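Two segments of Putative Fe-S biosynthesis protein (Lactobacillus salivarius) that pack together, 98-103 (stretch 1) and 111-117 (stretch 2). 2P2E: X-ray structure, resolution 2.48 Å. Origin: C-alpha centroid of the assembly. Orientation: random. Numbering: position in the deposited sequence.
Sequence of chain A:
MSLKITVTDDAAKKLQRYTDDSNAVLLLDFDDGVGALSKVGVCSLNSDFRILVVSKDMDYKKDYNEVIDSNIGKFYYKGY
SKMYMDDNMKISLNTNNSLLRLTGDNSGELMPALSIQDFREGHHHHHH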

ATOM      1  N   SER A  98       2.049 -11.306 -12.380  1.00 31.85           N
ATOM      2  CA  SER A  98       2.864 -11.246 -11.174  1.00 30.26           C
ATOM      3  C   SER A  98       2.458 -10.113 -10.247  1.00 30.16           C
ATOM      4  O   SER A  98       3.213  -9.750  -9.343  1.00 30.87           O
ATOM      5  N   LEU A  99       1.274  -9.552 -10.461  1.00 29.06           N
ATOM      6  CA  LEU A  99       0.820  -8.451  -9.625  1.00 27.31           C
ATOM      7  C   LEU A  99       0.079  -8.894  -8.373  1.00 26.85           C
ATOM      8  O   LEU A  99      -0.364 -10.043  -8.261  1.00 26.05           O
ATOM      9  N   LEU A 100      -0.048  -7.974  -7.425  1.00 24.59           N
ATOM     10  CA  LEU A 100      -0.756  -8.268  -6.199  1.00 23.34           C
ATOM     11  C   LEU A 100      -2.218  -7.907  -6.364  1.00 24.12           C
ATOM     12  O   LEU A 100      -2.601  -7.227  -7.315  1.00 24.72           O
ATOM     13  N   ARG A 101      -3.032  -8.365  -5.424  1.00 23.62           N
ATOM     14  CA  ARG A 101      -4.456  -8.098  -5.450  1.00 23.54           C
ATOM     15  C   ARG A 101      -4.886  -7.573  -4.086  1.00 22.53           C
ATOM     16  O   ARG A 101      -4.408  -8.038  -3.063  1.00 22.32           O
ATOM     17  N   LEU A 102      -5.784  -6.601  -4.076  1.00 21.43           N
ATOM     18  CA  LEU A 102      -6.276  -6.045  -2.832  1.00 20.39           C
ATOM     19  C   LEU A 102      -7.778  -6.263  -2.735  1.00 22.13           C
ATOM     20  O   LEU A 102      -8.541  -5.679  -3.501  1.00 24.07           O
ATOM     21  N   THR A 103      -8.205  -7.103  -1.799  1.00 22.23           N
ATOM     22  CA  THR A 103      -9.628  -7.359  -1.629  1.00 23.01           C
ATOM     23  C   THR A 103     -10.088  -7.067  -0.204  1.00 23.66           C
ATOM     24  O   THR A 103      -9.288  -7.075   0.722  1.00 22.17           O
HETATM   25  N   MSE A 111      -8.979  -3.617  -5.551  1.00 29.34           N
HETATM   26  CA  MSE A 111      -7.962  -3.360  -6.561  1.00 29.53           C
HETATM   27  C   MSE A 111      -7.422  -4.673  -7.111  1.00 27.61           C
HETATM   28  O   MSE A 111      -6.520  -5.268  -6.536  1.00 28.32           O
ATOM     29  N   PRO A 112      -7.962  -5.138  -8.240  1.00 26.75           N
ATOM     30  CA  PRO A 112      -7.501  -6.402  -8.834  1.00 24.78           C
ATOM     31  C   PRO A 112      -6.032  -6.484  -9.234  1.00 22.54           C
ATOM     32  O   PRO A 112      -5.462  -7.569  -9.260  1.00 23.74           O
ATOM     33  N   ALA A 113      -5.417  -5.352  -9.550  1.00 20.83           N
ATOM     34  CA  ALA A 113      -4.010  -5.335  -9.932  1.00 19.04           C
ATOM     35  C   ALA A 113      -3.285  -4.257  -9.131  1.00 18.92           C
ATOM     36  O   ALA A 113      -3.142  -3.119  -9.568  1.00 19.56           O
ATOM     37  N   LEU A 114      -2.825  -4.632  -7.948  1.00 18.78           N
ATOM     38  CA  LEU A 114      -2.135  -3.722  -7.045  1.00 17.63           C
ATOM     39  C   LEU A 114      -0.646  -3.631  -7.360  1.00 18.04           C
ATOM     40  O   LEU A 114       0.085  -4.586  -7.161  1.00 19.83           O
ATOM     41  N   SER A 115      -0.186  -2.480  -7.834  1.00 18.94           N
ATOM     42  CA  SER A 115       1.226  -2.322  -8.182  1.00 19.12           C
ATOM     43  C   SER A 115       2.087  -1.890  -7.015  1.00 19.32           C
ATOM     44  O   SER A 115       1.585  -1.515  -5.966  1.00 21.30           O
ATOM     45  N   ILE A 116       3.395  -1.932  -7.208  1.00 20.47           N
ATOM     46  CA  ILE A 116       4.319  -1.530  -6.161  1.00 21.59           C
ATOM     47  C   ILE A 116       5.301  -0.487  -6.674  1.00 21.93           C
ATOM     48  O   ILE A 116       5.950  -0.688  -7.691  1.00 21.85           O
ATOM     49  N   GLN A 117       5.421   0.620  -5.958  1.00 23.63           N
ATOM     50  CA  GLN A 117       6.329   1.673  -6.369  1.00 25.90           C
ATOM     51  C   GLN A 117       7.430   1.921  -5.349  1.00 24.59           C
ATOM     52  O   GLN A 117       7.152   2.196  -4.183  1.00 24.38           O
TER

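What backbone frame sets the side chains against each other? The two stretches run antiparallel, with Leu100 paired to Leu114 and Leu102 to Met111. Met111 N donates to Leu102 O at 2.9 Å, and Leu102 N donates to Met111 O, also at 2.9 Å. At the other pair, Leu114 N gives a short bond to Leu100 O, 2.7 Å, while the return bond from Leu100 N to Leu114 O is weak at 3.4 Å. Arg101 alone lies opposite two residues, Pro112 and Ala113, between the bridged pairs, so the register shifts by one in a beta bulge, where the chain turns a corner at Pro112 and Ala113. The bulge leaves Leu100, Leu102, Met111 and Leu114 with their side chains on one face of the sheet.

Which side chains build the apolar contact on that face? Leu114 (chi1 t, chi2 p) touches both Leu100 and Leu102: its CB sits 4.0 Å from Leu100 CB, and its CD2 reaches to 3.9 Å from Leu102 CB. Leu100 takes the m, t rotamer, which carries its CD1 to 4.0 Å from CD1 of Ile116, itself m, t; the CA-to-CB bond of Ile116 points sideways, but the end of the side chain comes nearer. Leu102 (t, p) also meets Met111, CB to CB at 3.9 Å. Met111 is a selenomethionine with rotamers t, p, t, and beyond CB its end leads away, so the selenium makes no contact with stretch 1.

What do the side chains that leave the leucine face touch? Leu99, in the m, t rotamer, points toward stretch 2 and sets its CD1 3.7 Å from Ala113 CB, while its CD2 lies 4.1 Å from Ser115 CA. The CA-to-CB bond of Arg101 points away overall, though CB still touches stretch 2, and the side chain (t, t, m for the first three angles) brings NH1 to 4.1 Å from Pro112 CB. The guanidinium approaches Pro112 O obliquely, with NH1 3.6 Å from that oxygen, a proximity too loose to be a hydrogen bond.

Where do polar groups and water enter? No side chain makes a hydrogen bond across the contact; the polar links are those of the backbone. One water supplements the weak end of the Leu100–Leu114 pair, accepting from Leu100 N at 3.0 Å and donating to Leu114 O at 2.7 Å, and so bridges the same two atoms that the long direct bond joins. Leu100 O, besides accepting from Leu114 N, receives a CA-H contact from Ala113 CA at 3.5 Å.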

ATOM      1  CB  SER A  98       4.336 -11.081 -11.543  1.00 30.09           C
ATOM      2  OG  SER A  98       4.564  -9.851 -12.213  1.00 31.54           O
ATOM      3  CB  LEU A  99      -0.079  -7.524 -10.432  1.00 28.13           C
ATOM      4  CG  LEU A  99       0.627  -6.594 -11.412  1.00 29.55           C
ATOM      5  CD1 LEU A  99      -0.406  -5.931 -12.308  1.00 31.13           C
ATOM      6  CD2 LEU A  99       1.407  -5.546 -10.649  1.00 29.06           C
ATOM      7  CB  LEU A 100      -0.170  -7.482  -5.034  1.00 22.03           C
ATOM      8  CG  LEU A 100       1.234  -7.883  -4.592  1.00 21.37           C
ATOM      9  CD1 LEU A 100       1.672  -6.999  -3.447  1.00 21.72           C
ATOM     10  CD2 LEU A 100       1.248  -9.327  -4.166  1.00 19.71           C
ATOM     11  CB  ARG A 101      -5.210  -9.385  -5.768  1.00 25.69           C
ATOM     12  CG  ARG A 101      -6.691  -9.195  -5.917  1.00 30.71           C
ATOM     13  CD  ARG A 101      -7.413 -10.520  -5.774  1.00 35.79           C
ATOM     14  NE  ARG A 101      -6.899 -11.516  -6.703  1.00 40.20           N
ATOM     15  CZ  ARG A 101      -6.997 -11.423  -8.030  1.00 43.72           C
ATOM     16  NH1 ARG A 101      -7.599 -10.369  -8.587  1.00 44.15           N
ATOM     17  NH2 ARG A 101      -6.480 -12.382  -8.802  1.00 44.57           N
ATOM     18  CB  LEU A 102      -5.984  -4.548  -2.757  1.00 19.60           C
ATOM     19  CG  LEU A 102      -6.574  -3.885  -1.503  1.00 18.74           C
ATOM     20  CD1 LEU A 102      -5.800  -4.337  -0.292  1.00 15.55           C
ATOM     21  CD2 LEU A 102      -6.544  -2.370  -1.617  1.00 18.03           C
ATOM     22  CB  THR A 103      -9.992  -8.826  -1.974  1.00 24.13           C
ATOM     23  OG1 THR A 103      -9.245  -9.718  -1.141  1.00 23.61           O
ATOM     24  CG2 THR A 103      -9.699  -9.119  -3.446  1.00 24.36           C
HETATM   25  CB  MSE A 111      -6.811  -2.568  -5.961  1.00 31.95           C
HETATM   26  CG  MSE A 111      -5.696  -2.342  -6.949  1.00 38.16           C
HETATM   27 SE   MSE A 111      -6.312  -1.254  -8.449  1.00 47.44          SE
HETATM   28  CE  MSE A 111      -4.596  -0.569  -9.100  1.00 40.61           C
ATOM     29  CB  PRO A 112      -8.446  -6.594 -10.021  1.00 24.58           C
ATOM     30  CG  PRO A 112      -8.864  -5.194 -10.367  1.00 26.20           C
ATOM     31  CD  PRO A 112      -9.075  -4.563  -9.014  1.00 26.35           C
ATOM     32  CB  ALA A 113      -3.874  -5.072 -11.421  1.00 15.56           C
ATOM     33  CB  LEU A 114      -2.343  -4.232  -5.633  1.00 16.21           C
ATOM     34  CG  LEU A 114      -1.914  -3.420  -4.425  1.00 15.55           C
ATOM     35  CD1 LEU A 114      -2.706  -2.123  -4.338  1.00 15.34           C
ATOM     36  CD2 LEU A 114      -2.145  -4.279  -3.194  1.00 13.59           C
ATOM     37  CB  SER A 115       1.393  -1.292  -9.292  1.00 19.66           C
ATOM     38  OG  SER A 115       1.226   0.021  -8.792  1.00 20.02           O
ATOM     39  CB  ILE A 116       5.121  -2.719  -5.655  1.00 20.73           C
ATOM     40  CG1 ILE A 116       4.177  -3.868  -5.330  1.00 21.84           C
ATOM     41  CG2 ILE A 116       5.933  -2.308  -4.430  1.00 18.71           C
ATOM     42  CD1 ILE A 116       4.878  -5.177  -5.118  1.00 20.69           C
ATOM     43  CB  GLN A 117       5.545   2.957  -6.585  1.00 29.25           C
ATOM     44  CG  GLN A 117       4.279   2.733  -7.359  1.00 35.24           C
ATOM     45  CD  GLN A 117       4.252   3.548  -8.618  1.00 38.28           C
ATOM     46  OE1 GLN A 117       3.237   3.603  -9.326  1.00 41.29           O
ATOM     47  NE2 GLN A 117       5.376   4.197  -8.914  1.00 40.71           N
TER
HETATM   48  O   HOH W   1       2.322  -6.115  -7.625  1.00 31.48           O